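Local coordinates for protein catechol 1,2-dioxygenase (Pseudomonas putida, PDB 2AZQ) that probably catalyses the Fe(3+)-dependent intradiol ring cleavage of catechol with O2 to cis,cis-muconate, an early step of the beta-ketoadipate pathway, at residues A[97-101]-A[286-291]; A[127-131]-A[157-161]; A[136-140]-A[181-186]. The contacts are given in a common frame with arbitrary orientation. Numbering follows the deposited sequence.

Contact 1: A[97-101]-A[286-291]; sequences LGGGT and FDFRLQ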
loop_
_atom_site.group_PDB
_atom_site.type_symbol
_atom_site.label_atom_id
_atom_site.label_comp_id
_atom_site.label_asym_id
_atom_site.label_seq_id
_atom_site.Cartn_x
_atom_site.Cartn_y
_atom_site.Cartn_z
ATOM N N LEU A 97 0.487 -15.090 -31.807
ATOM C CA LEU A 97 1.913 -14.841 -31.591
ATOM C C LEU A 97 2.585 -15.980 -30.799
ATOM O O LEU A 97 3.008 -15.770 -29.673
ATOM C CB LEU A 97 2.100 -13.510 -30.845
ATOM C CG LEU A 97 1.476 -12.216 -31.393
ATOM C CD1 LEU A 97 1.758 -11.056 -30.449
ATOM C CD2 LEU A 97 2.030 -11.908 -32.769
ATOM N N GLY A 98 2.668 -17.176 -31.389
ATOM C CA GLY A 98 3.295 -18.323 -30.739
ATOM C C GLY A 98 4.818 -18.217 -30.738
ATOM O O GLY A 98 5.516 -18.751 -31.610
ATOM N N GLY A 99 5.329 -17.533 -29.721
ATOM C CA GLY A 99 6.756 -17.286 -29.581
ATOM C C GLY A 99 7.777 -18.374 -29.385
ATOM O O GLY A 99 7.502 -19.545 -29.553
ATOM N N GLY A 100 8.985 -17.940 -29.056
ATOM C CA GLY A 100 10.086 -18.851 -28.838
ATOM C C GLY A 100 10.151 -19.227 -27.378
ATOM O O GLY A 100 9.317 -19.994 -26.892
ATOM N N THR A 101 11.130 -18.682 -26.670
ATOM C CA THR A 101 11.281 -18.982 -25.251
ATOM C C THR A 101 10.107 -18.394 -24.448
ATOM O O THR A 101 9.737 -17.224 -24.619
ATOM C CB THR A 101 12.571 -18.373 -24.720
ATOM O OG1 THR A 101 13.599 -18.517 -25.705
ATOM C CG2 THR A 101 13.007 -19.078 -23.455
ATOM N N PHE A 286 22.228 -22.117 -22.514
ATOM C CA PHE A 286 20.819 -21.899 -22.729
ATOM C C PHE A 286 20.676 -20.832 -23.820
ATOM O O PHE A 286 21.368 -19.806 -23.783
ATOM C CB PHE A 286 20.191 -21.432 -21.411
ATOM C CG PHE A 286 18.713 -21.482 -21.393
ATOM C CD1 PHE A 286 18.055 -22.518 -20.747
ATOM C CD2 PHE A 286 17.960 -20.495 -22.038
ATOM C CE1 PHE A 286 16.647 -22.577 -20.740
ATOM C CE2 PHE A 286 16.548 -20.546 -22.041
ATOM C CZ PHE A 286 15.894 -21.590 -21.391
ATOM N N ASP A 287 19.792 -21.108 -24.786
ATOM C CA ASP A 287 19.512 -20.208 -25.907
ATOM C C ASP A 287 18.119 -19.610 -25.820
ATOM O O ASP A 287 17.157 -20.242 -25.364
ATOM C CB ASP A 287 19.581 -20.938 -27.245
ATOM C CG ASP A 287 20.885 -21.646 -27.459
ATOM O OD1 ASP A 287 21.940 -20.980 -27.457
ATOM O OD2 ASP A 287 20.841 -22.881 -27.642
ATOM N N PHE A 288 18.004 -18.387 -26.305
ATOM C CA PHE A 288 16.719 -17.721 -26.293
ATOM C C PHE A 288 16.342 -17.555 -27.733
ATOM O O PHE A 288 17.191 -17.240 -28.565
ATOM C CB PHE A 288 16.839 -16.377 -25.597
ATOM C CG PHE A 288 17.467 -16.472 -24.252
ATOM C CD1 PHE A 288 18.852 -16.551 -24.126
ATOM C CD2 PHE A 288 16.667 -16.522 -23.099
ATOM C CE1 PHE A 288 19.434 -16.673 -22.863
ATOM C CE2 PHE A 288 17.245 -16.648 -21.828
ATOM C CZ PHE A 288 18.627 -16.721 -21.705
ATOM N N ARG A 289 15.077 -17.826 -28.018
ATOM C CA ARG A 289 14.542 -17.725 -29.361
ATOM C C ARG A 289 13.498 -16.616 -29.274
ATOM O O ARG A 289 12.560 -16.718 -28.483
ATOM C CB ARG A 289 13.910 -19.067 -29.742
ATOM C CG ARG A 289 13.398 -19.109 -31.158
ATOM C CD ARG A 289 12.953 -20.465 -31.581
ATOM N NE ARG A 289 12.756 -20.412 -33.020
ATOM C CZ ARG A 289 12.421 -21.446 -33.800
ATOM N NH1 ARG A 289 12.232 -22.665 -33.286
ATOM N NH2 ARG A 289 12.294 -21.260 -35.117
ATOM N N LEU A 290 13.669 -15.550 -30.056
ATOM C CA LEU A 290 12.732 -14.420 -30.014
ATOM C C LEU A 290 11.679 -14.455 -31.111
ATOM O O LEU A 290 11.707 -15.292 -32.004
ATOM C CB LEU A 290 13.471 -13.076 -30.104
ATOM C CG LEU A 290 14.596 -12.734 -29.122
ATOM C CD1 LEU A 290 15.193 -11.405 -29.502
ATOM C CD2 LEU A 290 14.085 -12.671 -27.700
ATOM N N GLN A 291 10.750 -13.515 -31.022
ATOM C CA GLN A 291 9.669 -13.394 -31.976
ATOM C C GLN A 291 9.829 -12.154 -32.818
ATOM O O GLN A 291 10.430 -11.159 -32.380
ATOM C CB GLN A 291 8.345 -13.294 -31.244
ATOM C CG GLN A 291 7.926 -14.551 -30.510
ATOM C CD GLN A 291 6.615 -14.358 -29.758
ATOM O OE1 GLN A 291 5.699 -13.711 -30.253
ATOM N NE2 GLN A 291 6.521 -14.929 -28.569
#
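The Thr-101 side chain lies over the backbone of Phe-288 and Arg-289: its OG1 stands 3.3 Å from Phe-288 CA and accepts a hydrogen bond from Arg-289 N (2.8 Å, N-H...O angle 169°). The same threonine gives its own backbone N to Arg-289 O (3.0 Å, 160°), so both peptide groups of Arg-289 are held by one residue. Its methyl faces the same segment, with CG2 4.1 Å from CE2 at the edge of the Phe-286 ring. The two segments run nearly antiparallel, their end-to-end directions 169° apart, with CA atoms 4.6 Å apart at Gly-100 and Arg-289. Such an approach leaves no space for a side chain at Gly-100: an ideal CB would fall 2.1 Å from Arg-289 O, whereas its CA makes a CA-H...O contact with that oxygen at 3.3 Å. Gln-291 sets CG 3.8 Å from Gly-100 N, and its OE1 has a weak hydrogen bond to Arg-232. Gly-98, the centre of an inverse gamma turn, bends the loop there. The Arg-289 guanidinium leads away, to weak hydrogen bonds with the carbonyls of Asp-141 and Ala-142, and the Phe-288 ring meets that of Phe-224. Glycine-rich and without regular structure, 97-101 follows helix 80-94 and pairs with the last residues of strand 281-289, so joining the helical N-terminal part to the beta sheet of the intradiol dioxygenase fold.

Contact 2: A[127-131]-A[157-161]; sequences TDPGV and ANTQG
This is a small loop-to-loop surface contact, burying 171 Å² in total: loop 127-131 leads into strand 132-140, and loop 157-161 comes after strand 151-155. The second is organised by a type I beta turn from Asn-158 to Gly-161: Thr-159 (phi/psi -67/-24) and Gln-160 (-81/-6) occupy its corners, and Gly-161 N closes it on Asn-158 O at 2.8 Å. Gly-161 leaves with positive phi (77/39), where a CB would jam against the preceding carbonyl. Asn-158, chi1 p, turns OD1 back into the turn, accepting a hydrogen bond from Thr-162 N and a weak one from Gln-160 N at 3.1 Å. The other loop is irregular, with Thr-127 at -101/-36 and Pro-129 at -110/52, but extended at Asp-128 (-85/169) and Gly-130 (-98/-173). The CA atoms nearest across the gap are those of Gly-130 and Thr-159, 6.2 Å apart. Asp-128, chi1 m, points at the turn and receives a weak hydrogen bond from Thr-159 OG1 to OD1 (3.2 Å), while its OD2 lies 3.9 Å from Asn-158 CB. Thr-159, chi1 p, sets CG2 against Gly-130 CA at 3.7 Å; an ideal CB on Gly-130 would sit 2.9 Å from that methyl. The Asn-158 side chain lies about 7 Å from that of the iron ligand Tyr-163, so the turn sits beside the chain leading into the metal site. Asp-128 and Thr-159 both touch Ile-192 of strand 186-192, while Val-131 and Asn-158 make backbone hydrogen bonds to Val-193 and Ser-195 just beyond that strand.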
loop_
_atom_site.group_PDB
_atom_site.type_symbol
_atom_site.label_atom_id
_atom_site.label_comp_id
_atom_site.label_asym_id
_atom_site.label_seq_id
_atom_site.Cartn_x
_atom_site.Cartn_y
_atom_site.Cartn_z
ATOM N N THR A 127 34.877 -11.689 -4.980
ATOM C CA THR A 127 34.735 -11.558 -3.543
ATOM C C THR A 127 34.340 -12.814 -2.796
ATOM O O THR A 127 34.780 -13.015 -1.666
ATOM C CB THR A 127 33.663 -10.530 -3.234
ATOM O OG1 THR A 127 34.130 -9.241 -3.604
ATOM C CG2 THR A 127 33.316 -10.540 -1.783
ATOM N N ASP A 128 33.492 -13.633 -3.423
ATOM C CA ASP A 128 32.920 -14.861 -2.837
ATOM C C ASP A 128 33.745 -16.205 -2.914
ATOM O O ASP A 128 34.804 -16.251 -3.563
ATOM C CB ASP A 128 31.531 -15.079 -3.498
ATOM C CG ASP A 128 30.475 -14.005 -3.127
ATOM O OD1 ASP A 128 30.017 -14.012 -1.972
ATOM O OD2 ASP A 128 30.072 -13.172 -3.981
ATOM N N PRO A 129 33.297 -17.280 -2.163
ATOM C CA PRO A 129 33.833 -18.655 -2.060
ATOM C C PRO A 129 32.720 -19.468 -2.788
ATOM O O PRO A 129 32.133 -20.431 -2.258
ATOM C CB PRO A 129 33.803 -18.915 -0.557
ATOM C CG PRO A 129 32.393 -18.476 -0.259
ATOM C CD PRO A 129 32.237 -17.144 -1.128
ATOM N N GLY A 130 32.400 -19.013 -3.992
ATOM C CA GLY A 130 31.371 -19.671 -4.740
ATOM C C GLY A 130 31.960 -20.629 -5.734
ATOM O O GLY A 130 33.160 -20.898 -5.749
ATOM N N VAL A 131 31.063 -21.150 -6.553
ATOM C CA VAL A 131 31.359 -22.073 -7.617
ATOM C C VAL A 131 31.307 -21.184 -8.852
ATOM O O VAL A 131 30.302 -20.526 -9.080
ATOM C CB VAL A 131 30.251 -23.160 -7.680
ATOM C CG1 VAL A 131 30.373 -24.014 -8.949
ATOM C CG2 VAL A 131 30.329 -24.006 -6.442
ATOM N N ALA A 157 21.437 -13.211 -7.941
ATOM C CA ALA A 157 21.943 -13.119 -6.582
ATOM C C ALA A 157 23.327 -13.737 -6.455
ATOM O O ALA A 157 23.780 -14.472 -7.321
ATOM C CB ALA A 157 20.998 -13.794 -5.630
ATOM N N ASN A 158 23.998 -13.406 -5.360
ATOM C CA ASN A 158 25.314 -13.927 -5.079
ATOM C C ASN A 158 25.175 -15.172 -4.166
ATOM O O ASN A 158 24.055 -15.664 -3.951
ATOM C CB ASN A 158 26.168 -12.825 -4.448
ATOM C CG ASN A 158 25.705 -12.423 -3.059
ATOM O OD1 ASN A 158 24.658 -12.845 -2.578
ATOM N ND2 ASN A 158 26.498 -11.591 -2.411
ATOM N N THR A 159 26.281 -15.697 -3.632
ATOM C CA THR A 159 26.175 -16.892 -2.798
ATOM C C THR A 159 25.425 -16.661 -1.478
ATOM O O THR A 159 24.898 -17.610 -0.920
ATOM C CB THR A 159 27.550 -17.529 -2.516
ATOM O OG1 THR A 159 28.314 -16.661 -1.681
ATOM C CG2 THR A 159 28.305 -17.755 -3.794
ATOM N N GLN A 160 25.362 -15.431 -0.972
ATOM C CA GLN A 160 24.597 -15.172 0.261
ATOM C C GLN A 160 23.132 -15.061 -0.180
ATOM O O GLN A 160 22.202 -14.920 0.643
ATOM C CB GLN A 160 24.959 -13.840 0.908
ATOM C CG GLN A 160 26.327 -13.701 1.510
ATOM C CD GLN A 160 26.746 -12.225 1.520
ATOM O OE1 GLN A 160 26.012 -11.355 2.048
ATOM N NE2 GLN A 160 27.916 -11.927 0.914
ATOM N N GLY A 161 22.935 -15.088 -1.491
ATOM C CA GLY A 161 21.587 -14.992 -2.000
ATOM C C GLY A 161 20.988 -13.594 -1.991
ATOM O O GLY A 161 19.808 -13.451 -1.686
#

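Contact 3: A[136-140]-A[181-186]; sequences QGQVF and TDAEGR
A single aspartate fastens the turn that meets the strand here: Asp-182 OD2 accepts Arg-186 N at 3.2 Å (167°) and, weakly, Glu-184 N at 3.0 Å. The type I beta turn runs from Asp-182 to Gly-185, with Ala-183 at -46/-41, Glu-184 at -81/7 and a very short Gly-185 N to Asp-182 O bond of 2.5 Å; Asp-182 N bonds Arg-186 O at 3.1 Å. Gly-185 has positive phi (67/30), and Arg-186 (-115/161) begins strand 186-192. Segment 136-140 is extended, and Gln-138 forms an antiparallel, non-hydrogen-bonded pair with Arg-186, CA to CA 4.1 Å. Val-139 N donates to Gly-185 O at 3.0 Å (155°). Gly-185 O also takes a CA-H...O contact from Gln-138 CA (3.1 Å), and Arg-186 CA makes one to Gly-137 O (3.2 Å). Gln-138, chi1 m and chi2 t, carries NE2 to Glu-184 O at 2.9 Å. On the buried side, Val-139 (chi1 t) packs CG2 on Thr-181 CG2 at 3.6 Å. Arg-186, chi1 p, bridges from NE to Glu-184 OE1 at 2.7 Å, an oxygen less surely placed, and Arg-186 NE lies 3.3 Å from Asp-182 OD1, a pairing of charges only. In this type I turn connecting strands 176-180 and 186-192, the charged groups pair within the turn, while backbone and side-chain amides make the bonds to the strand.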
loop_
_atom_site.group_PDB
_atom_site.type_symbol
_atom_site.label_atom_id
_atom_site.label_comp_id
_atom_site.label_asym_id
_atom_site.label_seq_id
_atom_site.Cartn_x
_atom_site.Cartn_y
_atom_site.Cartn_z
ATOM N N GLN A 136 26.615 -19.678 -21.180
ATOM C CA GLN A 136 26.704 -19.369 -22.616
ATOM C C GLN A 136 25.547 -19.885 -23.445
ATOM O O GLN A 136 24.899 -20.865 -23.088
ATOM C CB GLN A 136 27.998 -19.891 -23.233
ATOM C CG GLN A 136 28.056 -21.376 -23.433
ATOM C CD GLN A 136 29.341 -21.795 -24.129
ATOM O OE1 GLN A 136 30.420 -21.268 -23.818
ATOM N NE2 GLN A 136 29.246 -22.766 -25.051
ATOM N N GLY A 137 25.298 -19.211 -24.557
ATOM C CA GLY A 137 24.213 -19.594 -25.437
ATOM C C GLY A 137 24.040 -18.600 -26.569
ATOM O O GLY A 137 24.813 -17.660 -26.694
ATOM N N GLN A 138 23.040 -18.801 -27.412
ATOM C CA GLN A 138 22.808 -17.874 -28.507
ATOM C C GLN A 138 21.418 -17.289 -28.375
ATOM O O GLN A 138 20.597 -17.751 -27.582
ATOM C CB GLN A 138 22.895 -18.576 -29.856
ATOM C CG GLN A 138 24.219 -19.183 -30.153
ATOM C CD GLN A 138 24.208 -20.071 -31.399
ATOM O OE1 GLN A 138 23.502 -21.113 -31.466
ATOM N NE2 GLN A 138 25.002 -19.671 -32.396
ATOM N N VAL A 139 21.195 -16.248 -29.155
ATOM C CA VAL A 139 19.927 -15.574 -29.264
ATOM C C VAL A 139 19.464 -16.006 -30.670
ATOM O O VAL A 139 20.205 -15.885 -31.651
ATOM C CB VAL A 139 20.143 -14.076 -29.167
ATOM C CG1 VAL A 139 18.911 -13.305 -29.598
ATOM C CG2 VAL A 139 20.493 -13.768 -27.755
ATOM N N PHE A 140 18.257 -16.545 -30.755
ATOM C CA PHE A 140 17.721 -17.009 -32.022
ATOM C C PHE A 140 16.573 -16.231 -32.583
ATOM O O PHE A 140 15.799 -15.637 -31.835
ATOM C CB PHE A 140 17.279 -18.452 -31.905
ATOM C CG PHE A 140 18.388 -19.418 -32.024
ATOM C CD1 PHE A 140 18.151 -20.768 -31.874
ATOM C CD2 PHE A 140 19.671 -18.973 -32.322
ATOM C CE1 PHE A 140 19.179 -21.678 -32.019
ATOM C CE2 PHE A 140 20.713 -19.855 -32.472
ATOM C CZ PHE A 140 20.479 -21.225 -32.322
ATOM N N THR A 181 25.349 -9.781 -28.176
ATOM C CA THR A 181 25.735 -11.008 -28.885
ATOM C C THR A 181 26.654 -10.740 -30.080
ATOM O O THR A 181 26.505 -9.725 -30.751
ATOM C CB THR A 181 24.497 -11.854 -29.360
ATOM O OG1 THR A 181 23.557 -11.037 -30.068
ATOM C CG2 THR A 181 23.829 -12.514 -28.179
ATOM N N ASP A 182 27.615 -11.640 -30.325
ATOM C CA ASP A 182 28.552 -11.500 -31.455
ATOM C C ASP A 182 28.020 -12.018 -32.824
ATOM O O ASP A 182 26.849 -12.403 -32.962
ATOM C CB ASP A 182 29.899 -12.166 -31.106
ATOM C CG ASP A 182 29.794 -13.672 -30.873
ATOM O OD1 ASP A 182 30.648 -14.229 -30.147
ATOM O OD2 ASP A 182 28.885 -14.322 -31.423
ATOM N N ALA A 183 28.879 -12.000 -33.838
ATOM C CA ALA A 183 28.508 -12.449 -35.182
ATOM C C ALA A 183 27.767 -13.769 -35.163
ATOM O O ALA A 183 26.812 -13.959 -35.910
ATOM C CB ALA A 183 29.754 -12.575 -36.066
ATOM N N GLU A 184 28.215 -14.695 -34.329
ATOM C CA GLU A 184 27.550 -15.984 -34.252
ATOM C C GLU A 184 26.293 -15.912 -33.356
ATOM O O GLU A 184 25.640 -16.919 -33.073
ATOM C CB GLU A 184 28.542 -17.028 -33.754
ATOM C CG GLU A 184 27.935 -18.393 -33.525
ATOM C CD GLU A 184 28.943 -19.398 -32.966
ATOM O OE1 GLU A 184 29.817 -18.957 -32.166
ATOM O OE2 GLU A 184 28.840 -20.617 -33.303
ATOM N N GLY A 185 25.950 -14.700 -32.931
ATOM C CA GLY A 185 24.786 -14.500 -32.092
ATOM C C GLY A 185 24.906 -15.100 -30.711
ATOM O O GLY A 185 23.909 -15.481 -30.104
ATOM N N ARG A 186 26.117 -15.176 -30.184
ATOM C CA ARG A 186 26.263 -15.761 -28.867
ATOM C C ARG A 186 26.749 -14.816 -27.781
ATOM O O ARG A 186 27.294 -13.741 -28.055
ATOM C CB ARG A 186 27.166 -16.992 -28.932
ATOM C CG ARG A 186 28.490 -16.723 -29.583
ATOM C CD ARG A 186 29.410 -17.933 -29.534
ATOM N NE ARG A 186 30.729 -17.553 -30.036
ATOM C CZ ARG A 186 31.876 -17.915 -29.466
ATOM N NH1 ARG A 186 31.872 -18.675 -28.365
ATOM N NH2 ARG A 186 33.030 -17.489 -29.982
#

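Contacts 1 and 3 are neighbours, their centres 13 Å apart, because strands 281-289 and 132-140 pair in parallel. They touch directly: Asp-287 OD1 lies 2.4 Å from Gln-138 N and Phe-288 O lies 2.5 Å from Phe-140 N, both probable hydrogen bonds. Strand 132-140 is thus held between 281-289 and 186-192. Contact 2 stands apart, with centres 30 Å from contact 1 and 26 Å from contact 3. In sequence, contact 1 encloses the other two, whose segments alternate. The side chain of Asn-158 is about 11 Å from the bound Fe (III) ion; contact 1 puts the Phe-288 side chain about 9 Å from that of the ligand His-223, and contact 3 is remote from the site.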